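Local structure of thioesterase domain-containing protein (Pseudomonas aeruginosa, 1ZKI) at residues Val20-Val25 / Phe55-Val60; Val34-Ala39 / Gly47-Gly52; Ala112-Arg115 / Val121-Gly124. The protein is a hotdog-fold thioesterase that probably hydrolyses the thioester bond of acyl-CoA substrates. One frame throughout, in Å; residues are numbered along the deposited sequence.

Interaction 1 of 3, residues Val20-Val25 / Phe55-Val60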
loop_
_atom_site.group_PDB
_atom_site.type_symbol
_atom_site.label_atom_id
_atom_site.label_comp_id
_atom_site.label_asym_id
_atom_site.label_seq_id
_atom_site.Cartn_x
_atom_site.Cartn_y
_atom_site.Cartn_z
ATOM N N VAL A 20 15.321 -10.315 16.214
ATOM C CA VAL A 20 15.276 -8.933 15.746
ATOM C C VAL A 20 14.885 -7.977 16.888
ATOM O O VAL A 20 15.294 -6.804 16.903
ATOM C CB VAL A 20 14.351 -8.822 14.523
ATOM C CG1 VAL A 20 14.184 -7.386 14.094
ATOM C CG2 VAL A 20 14.946 -9.638 13.384
ATOM N N GLY A 21 14.097 -8.487 17.834
ATOM C CA GLY A 21 13.623 -7.706 18.977
ATOM C C GLY A 21 12.208 -7.179 18.803
ATOM O O GLY A 21 11.823 -6.172 19.425
ATOM N N LEU A 22 11.423 -7.872 17.975
ATOM C CA LEU A 22 10.042 -7.467 17.708
ATOM C C LEU A 22 9.198 -7.768 18.934
ATOM O O LEU A 22 9.322 -8.823 19.533
ATOM C CB LEU A 22 9.467 -8.181 16.471
ATOM C CG LEU A 22 10.287 -7.973 15.201
ATOM C CD1 LEU A 22 9.782 -8.815 14.026
ATOM C CD2 LEU A 22 10.419 -6.484 14.799
ATOM N N ASP A 23 8.265 -6.879 19.216
ATOM C CA ASP A 23 7.531 -6.944 20.441
ATOM C C ASP A 23 6.059 -6.626 20.136
ATOM O O ASP A 23 5.719 -5.464 19.910
ATOM C CB ASP A 23 8.184 -5.923 21.382
ATOM C CG ASP A 23 7.554 -5.867 22.737
ATOM O OD1 ASP A 23 6.921 -6.851 23.161
ATOM O OD2 ASP A 23 7.733 -4.818 23.396
ATOM N N PRO A 24 5.180 -7.657 20.104
ATOM C CA PRO A 24 3.755 -7.379 19.842
ATOM C C PRO A 24 3.197 -6.396 20.864
ATOM O O PRO A 24 3.551 -6.485 22.045
ATOM C CB PRO A 24 3.082 -8.750 20.011
ATOM C CG PRO A 24 4.199 -9.743 19.742
ATOM C CD PRO A 24 5.416 -9.101 20.345
ATOM N N VAL A 25 2.361 -5.463 20.403
ATOM C CA VAL A 25 1.763 -4.430 21.260
ATOM C C VAL A 25 0.260 -4.650 21.425
ATOM O O VAL A 25 -0.257 -4.635 22.557
ATOM C CB VAL A 25 2.014 -2.998 20.688
ATOM C CG1 VAL A 25 1.273 -1.939 21.511
ATOM C CG2 VAL A 25 3.497 -2.686 20.690
ATOM N N PHE A 55 11.615 -4.434 7.208
ATOM C CA PHE A 55 10.753 -5.371 6.514
ATOM C C PHE A 55 10.314 -6.507 7.444
ATOM O O PHE A 55 9.159 -6.919 7.406
ATOM C CB PHE A 55 11.437 -5.931 5.273
ATOM C CG PHE A 55 10.609 -6.944 4.558
ATOM C CD1 PHE A 55 9.780 -6.556 3.503
ATOM C CD2 PHE A 55 10.624 -8.281 4.969
ATOM C CE1 PHE A 55 8.985 -7.495 2.838
ATOM C CE2 PHE A 55 9.838 -9.237 4.322
ATOM C CZ PHE A 55 9.018 -8.847 3.247
ATOM N N SER A 56 11.234 -7.020 8.262
ATOM C CA SER A 56 10.927 -8.116 9.186
ATOM C C SER A 56 9.817 -7.682 10.140
ATOM O O SER A 56 8.859 -8.402 10.358
ATOM C CB SER A 56 12.176 -8.530 9.957
ATOM O OG SER A 56 13.151 -9.059 9.065
ATOM N N LEU A 57 9.945 -6.473 10.672
ATOM C CA LEU A 57 8.899 -5.890 11.485
ATOM C C LEU A 57 7.565 -5.888 10.735
ATOM O O LEU A 57 6.538 -6.369 11.268
ATOM C CB LEU A 57 9.299 -4.473 11.870
ATOM C CG LEU A 57 8.193 -3.595 12.451
ATOM C CD1 LEU A 57 7.708 -4.169 13.794
ATOM C CD2 LEU A 57 8.739 -2.177 12.604
HETATM N N MSE A 58 7.575 -5.390 9.497
HETATM C CA MSE A 58 6.347 -5.330 8.721
HETATM C C MSE A 58 5.734 -6.718 8.474
HETATM O O MSE A 58 4.545 -6.916 8.687
HETATM C CB MSE A 58 6.579 -4.609 7.387
HETATM C CG MSE A 58 5.293 -4.456 6.599
HETATM SE SE MSE A 58 5.638 -3.327 5.074
HETATM C CE MSE A 58 5.976 -1.677 6.071
ATOM N N ASP A 59 6.553 -7.670 8.040
ATOM C CA ASP A 59 6.052 -9.024 7.745
ATOM C C ASP A 59 5.407 -9.656 8.995
ATOM O O ASP A 59 4.318 -10.261 8.929
ATOM C CB ASP A 59 7.190 -9.896 7.206
ATOM C CG ASP A 59 6.736 -11.312 6.909
ATOM O OD1 ASP A 59 5.859 -11.505 6.037
ATOM O OD2 ASP A 59 7.209 -12.226 7.592
ATOM N N VAL A 60 6.063 -9.503 10.143
ATOM C CA VAL A 60 5.525 -10.049 11.386
ATOM C C VAL A 60 4.195 -9.399 11.772
ATOM O O VAL A 60 3.253 -10.096 12.146
ATOM C CB VAL A 60 6.557 -9.984 12.522
ATOM C CG1 VAL A 60 5.912 -10.274 13.879
ATOM C CG2 VAL A 60 7.722 -10.994 12.225
#

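Interaction 2 of 3, residues Val34-Ala39 / Gly47-Gly52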
loop_
_atom_site.group_PDB
_atom_site.type_symbol
_atom_site.label_atom_id
_atom_site.label_comp_id
_atom_site.label_asym_id
_atom_site.label_seq_id
_atom_site.Cartn_x
_atom_site.Cartn_y
_atom_site.Cartn_z
ATOM N N VAL A 34 2.994 -3.797 16.322
ATOM C CA VAL A 34 4.235 -4.373 16.848
ATOM C C VAL A 34 5.270 -3.250 16.998
ATOM O O VAL A 34 5.314 -2.345 16.154
ATOM C CB VAL A 34 4.748 -5.495 15.882
ATOM C CG1 VAL A 34 6.084 -6.044 16.316
ATOM C CG2 VAL A 34 3.708 -6.625 15.754
ATOM N N ARG A 35 6.085 -3.293 18.054
ATOM C CA ARG A 35 7.132 -2.278 18.252
ATOM C C ARG A 35 8.498 -2.902 18.035
ATOM O O ARG A 35 8.666 -4.118 18.208
ATOM C CB ARG A 35 7.044 -1.634 19.649
ATOM C CG ARG A 35 7.325 -2.567 20.787
ATOM C CD ARG A 35 7.191 -1.875 22.166
ATOM N NE ARG A 35 8.309 -0.971 22.479
ATOM C CZ ARG A 35 9.462 -1.339 23.037
ATOM N NH1 ARG A 35 10.407 -0.429 23.282
ATOM N NH2 ARG A 35 9.697 -2.621 23.346
ATOM N N LEU A 36 9.464 -2.063 17.667
ATOM C CA LEU A 36 10.845 -2.484 17.436
ATOM C C LEU A 36 11.773 -1.383 17.928
ATOM O O LEU A 36 11.883 -0.342 17.279
ATOM C CB LEU A 36 11.114 -2.786 15.953
ATOM C CG LEU A 36 12.573 -3.139 15.574
ATOM C CD1 LEU A 36 13.121 -4.282 16.453
ATOM C CD2 LEU A 36 12.679 -3.493 14.059
ATOM N N PRO A 37 12.429 -1.607 19.081
ATOM C CA PRO A 37 13.426 -0.645 19.557
ATOM C C PRO A 37 14.731 -0.783 18.781
ATOM O O PRO A 37 15.138 -1.913 18.433
ATOM C CB PRO A 37 13.628 -1.041 21.027
ATOM C CG PRO A 37 13.282 -2.498 21.090
ATOM C CD PRO A 37 12.226 -2.731 20.017
HETATM N N MSE A 38 15.384 0.350 18.495
HETATM C CA MSE A 38 16.717 0.319 17.876
HETATM C C MSE A 38 17.688 -0.445 18.780
HETATM O O MSE A 38 17.582 -0.416 20.018
HETATM C CB MSE A 38 17.264 1.742 17.631
HETATM C CG MSE A 38 18.623 1.778 16.892
HETATM SE SE MSE A 38 18.397 1.086 15.105
HETATM C CE MSE A 38 20.132 1.401 14.380
ATOM N N ALA A 39 18.628 -1.145 18.152
ATOM C CA ALA A 39 19.705 -1.797 18.867
ATOM C C ALA A 39 20.911 -1.848 17.940
ATOM O O ALA A 39 20.759 -1.726 16.730
ATOM C CB ALA A 39 19.305 -3.202 19.291
ATOM N N GLY A 47 24.687 3.236 9.625
ATOM C CA GLY A 47 24.410 3.397 11.051
ATOM C C GLY A 47 22.949 3.620 11.405
ATOM O O GLY A 47 22.644 4.015 12.544
ATOM N N VAL A 48 22.044 3.361 10.456
ATOM C CA VAL A 48 20.595 3.475 10.698
ATOM C C VAL A 48 19.895 2.106 10.662
ATOM O O VAL A 48 20.500 1.104 10.273
ATOM C CB VAL A 48 19.927 4.464 9.707
ATOM C CG1 VAL A 48 20.583 5.842 9.830
ATOM C CG2 VAL A 48 20.001 3.950 8.261
HETATM N N MSE A 49 18.623 2.059 11.050
HETATM C CA MSE A 49 17.910 0.781 11.082
HETATM C C MSE A 49 17.905 0.144 9.696
HETATM O O MSE A 49 17.518 0.772 8.709
HETATM C CB MSE A 49 16.483 0.939 11.615
HETATM C CG MSE A 49 15.815 -0.396 11.868
HETATM SE SE MSE A 49 14.081 -0.065 12.717
HETATM C CE MSE A 49 14.622 0.503 14.403
ATOM N N HIS A 50 18.355 -1.099 9.628
ATOM C CA HIS A 50 18.513 -1.779 8.346
ATOM C C HIS A 50 17.147 -2.015 7.695
ATOM O O HIS A 50 16.163 -2.322 8.376
ATOM C CB HIS A 50 19.232 -3.105 8.548
ATOM C CG HIS A 50 19.800 -3.682 7.293
ATOM N ND1 HIS A 50 19.020 -4.265 6.314
ATOM C CD2 HIS A 50 21.085 -3.801 6.873
ATOM C CE1 HIS A 50 19.795 -4.686 5.331
ATOM N NE2 HIS A 50 21.053 -4.421 5.644
ATOM N N GLY A 51 17.087 -1.840 6.378
ATOM C CA GLY A 51 15.861 -2.109 5.633
ATOM C C GLY A 51 15.316 -3.513 5.872
ATOM O O GLY A 51 14.103 -3.718 5.850
ATOM N N GLY A 52 16.207 -4.482 6.080
ATOM C CA GLY A 52 15.765 -5.838 6.369
ATOM C C GLY A 52 15.040 -5.932 7.706
ATOM O O GLY A 52 14.087 -6.706 7.852
#

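Interaction 3 of 3, residues Ala112-Arg115 / Val121-Gly124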
loop_
_atom_site.group_PDB
_atom_site.type_symbol
_atom_site.label_atom_id
_atom_site.label_comp_id
_atom_site.label_asym_id
_atom_site.label_seq_id
_atom_site.Cartn_x
_atom_site.Cartn_y
_atom_site.Cartn_z
ATOM N N ALA A 112 0.513 -2.076 5.636
ATOM C CA ALA A 112 1.149 -1.738 6.913
ATOM C C ALA A 112 1.938 -0.455 6.785
ATOM O O ALA A 112 2.370 -0.094 5.688
ATOM C CB ALA A 112 2.042 -2.881 7.414
ATOM N N GLU A 113 2.081 0.262 7.896
ATOM C CA GLU A 113 2.930 1.436 7.936
ATOM C C GLU A 113 3.815 1.347 9.168
ATOM O O GLU A 113 3.414 0.775 10.194
ATOM C CB GLU A 113 2.118 2.744 7.949
ATOM C CG GLU A 113 1.213 2.894 9.136
ATOM C CD GLU A 113 0.630 4.305 9.264
ATOM O OE1 GLU A 113 0.128 4.631 10.361
ATOM O OE2 GLU A 113 0.700 5.084 8.289
ATOM N N VAL A 114 5.032 1.850 9.035
ATOM C CA VAL A 114 5.961 1.945 10.154
ATOM C C VAL A 114 6.156 3.422 10.429
ATOM O O VAL A 114 6.384 4.206 9.495
ATOM C CB VAL A 114 7.318 1.300 9.819
ATOM C CG1 VAL A 114 8.295 1.430 11.009
ATOM C CG2 VAL A 114 7.115 -0.180 9.417
ATOM N N ARG A 115 6.057 3.794 11.699
ATOM C CA ARG A 115 6.187 5.194 12.094
ATOM C C ARG A 115 7.079 5.337 13.313
ATOM O O ARG A 115 7.251 4.404 14.097
ATOM C CB ARG A 115 4.816 5.791 12.430
ATOM C CG ARG A 115 3.900 5.969 11.237
ATOM C CD ARG A 115 2.628 6.751 11.621
ATOM N NE ARG A 115 1.866 6.996 10.409
ATOM C CZ ARG A 115 2.027 8.053 9.625
ATOM N NH1 ARG A 115 2.898 9.001 9.944
ATOM N NH2 ARG A 115 1.311 8.159 8.522
ATOM N N VAL A 121 8.022 6.184 8.325
ATOM C CA VAL A 121 9.303 5.535 8.038
ATOM C C VAL A 121 9.210 4.593 6.833
ATOM O O VAL A 121 10.111 4.577 5.970
ATOM C CB VAL A 121 9.818 4.765 9.287
ATOM C CG1 VAL A 121 11.019 3.863 8.945
ATOM C CG2 VAL A 121 10.192 5.778 10.400
ATOM N N ALA A 122 8.153 3.785 6.786
ATOM C CA ALA A 122 8.000 2.824 5.664
ATOM C C ALA A 122 6.528 2.496 5.470
ATOM O O ALA A 122 5.715 2.706 6.366
ATOM C CB ALA A 122 8.805 1.544 5.933
ATOM N N LYS A 123 6.190 2.014 4.282
ATOM C CA LYS A 123 4.806 1.666 3.971
ATOM C C LYS A 123 4.878 0.440 3.082
ATOM O O LYS A 123 5.780 0.330 2.239
ATOM C CB LYS A 123 4.115 2.798 3.206
ATOM C CG LYS A 123 2.632 2.519 2.883
ATOM C CD LYS A 123 1.759 2.838 4.105
ATOM C CE LYS A 123 0.515 1.950 4.209
ATOM N NZ LYS A 123 -0.562 2.335 3.301
ATOM N N GLY A 124 3.962 -0.502 3.284
ATOM C CA GLY A 124 3.942 -1.689 2.405
ATOM C C GLY A 124 2.593 -2.339 2.245
ATOM O O GLY A 124 1.630 -1.967 2.927
#

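Interaction 1 of 3, residues Val20-Val25 / Phe55-Val60
Leu22 is the side chain that reaches helix 51-70 here, where it meets Leu57 and Val60. Its CB is 4.9 Å from the nearest helix atom, Val60 CG1, and CG of Leu22 is 4.5 Å from Leu57 CA, so the touching is left to the two methyl groups. The first torsion, chi1 -57°, sets CG beside the backbone N, and chi2 near 174° places CD1 anti to CA, at the far end of the chain. CD1 meets Val60 tip to tip: CG2 of Val60 is 3.5 Å from CD1 of Leu22, closer than ordinary van der Waals spacing, and CB of Val60 follows at 3.7 Å from the same CD1. The carbonyl O of Ser56 sits 3.8 Å from Leu22 CD1. The other methyl, CD2, has Leu57 CA at 3.7 Å, with Leu57 CB and CD1 about equally near. Ser56 spends its hydroxyl elsewhere, on Gly52 O and Tyr16 OH. Gly21, with positive phi, is the C-prime residue of the Schellman motif that ends helix 15-20. Leu22, which also touches Leu36, thus packs the lead into edge strand 23-27 on the long helix that the hotdog sheet curves around. With only the two methyls of Leu22 making the close contacts from its side, the hold is dispersive and hydrophobic: between these two segments the fit rests on shape rather than on directional bonds.

Interaction 2 of 3, residues Val34-Ala39 / Gly47-Gly52
The backbones come nearest at Met38 and Met49, whose CA atoms are 6.9 Å apart, where the end of strand 31-37 passes the loop leading into helix 51-70; that spacing is too wide for a main-chain bond and side chains fill it. Met38 and Met49, both selenomethionines, slide past each other in opposite directions. Met38 bends at chi2 (65°) and then runs extended, which brings its methyl over the other backbone: CE of Met38 is 3.7 Å from Met49 N and 3.8 Å from Val48 C. Met49 runs extended as far as its selenium and folds only at chi3 (-71°), sending CE back to 3.9 Å from Met38 SE and 4.1 Å from Met38 CA. Each selenium is thus engaged by a different group, since Met49 SE meets a leucine methyl, Leu36 CD2, at 3.9 Å. Leu36 also touches Val94, and Met49 rests on Val94 and Leu54, so the bent chain of Met49 is wedged between the sheet and the first turns of the helix. On the loop side, Val48 N donates a hydrogen bond to Asn44 OD1. The helix start has its own cap: His50 is the N-cap residue, and its ND1 accepts from Gly52 N over 2.8 Å, at 164°, with the donor almost exactly in the ring plane, a bond that fixes the turn of the imidazole. His50, Gly51 and Gly52 form the His-Gly-Gly sequence that PaaI-type thioesterases carry at the head of the long hotdog helix, a place close to the active site in relatives.

Interaction 3 of 3, residues Ala112-Arg115 / Val121-Gly124
Ala112 and Gly124 pair through two hydrogen bonds, Ala112 N to Gly124 O and Gly124 N to Ala112 O, each 2.9 Å, in a ladder whose strands run antiparallel at 177°. Val114 N continues it, reaching Ala122 O over 2.9 Å in a nearly straight bond (174°). Then the register slips: Val114 O accepts both Val121 N, at 2.8 Å, and Ala122 N, at a longer 3.3 Å, the two donors coming from one face of its carbonyl plane. One carbonyl gripped by two successive amides is the signature of a classic beta bulge. The closely covered face carries buried apolar groups; Val114 CB and Ala122 CB are in ordinary contact at 4.2 Å, and helix 51-70 lies over them, with Met58 touching both Ala112 and Val114 and Leu54 touching Val114.

The opposite face is polar, and partly open at Glu113 and Arg115. Glu113, with CG wedged between the backbone N and carbonyl carbon (chi1 61°), extends its carboxylate to Arg115, two residues further along the same strand, whose NE meets OE1 of Glu113 at 2.9 Å as a salt bridge. OE1 lies in the guanidinium plane, while NE comes from well above the carboxylate plane; NH2 adds a weak bond to OE2. Lys123 is the buried exception: its kinked chain folds CE to 3.1 Å from Ala112 O, and NZ pairs with Glu111 of its own chain and Glu111 of the second subunit, while its carbonyl meets Gln125 of that subunit. The bulge is a local feature; an antiparallel sheet with one face packed on a long helix is the hallmark of the hotdog fold.

From the N terminus, the chain leaves helix 15-20 at Val20-Val25, and interaction 1 closes a long loop when Phe55-Val60 returns against it. Interaction 2 is nested within that loop: Val34-Ala39 is rejoined by Gly47-Gly52 after seven residues, just as helix 51-70 starts. The two share that helix and touch, notably through the Asp23-Arg35 salt bridge between neighbouring strands and through Leu57 on Val34. Interaction 3 comes later, in series with both and crossing neither; it closes the hairpin of strands 107-116 and 119-130. It meets interaction 1 through Met58, while interaction 2 stays about 6 Å away at the nearest atoms. Together they tie edge strand 23-27, its neighbour 31-37 and the hairpin to the same helix and sheet.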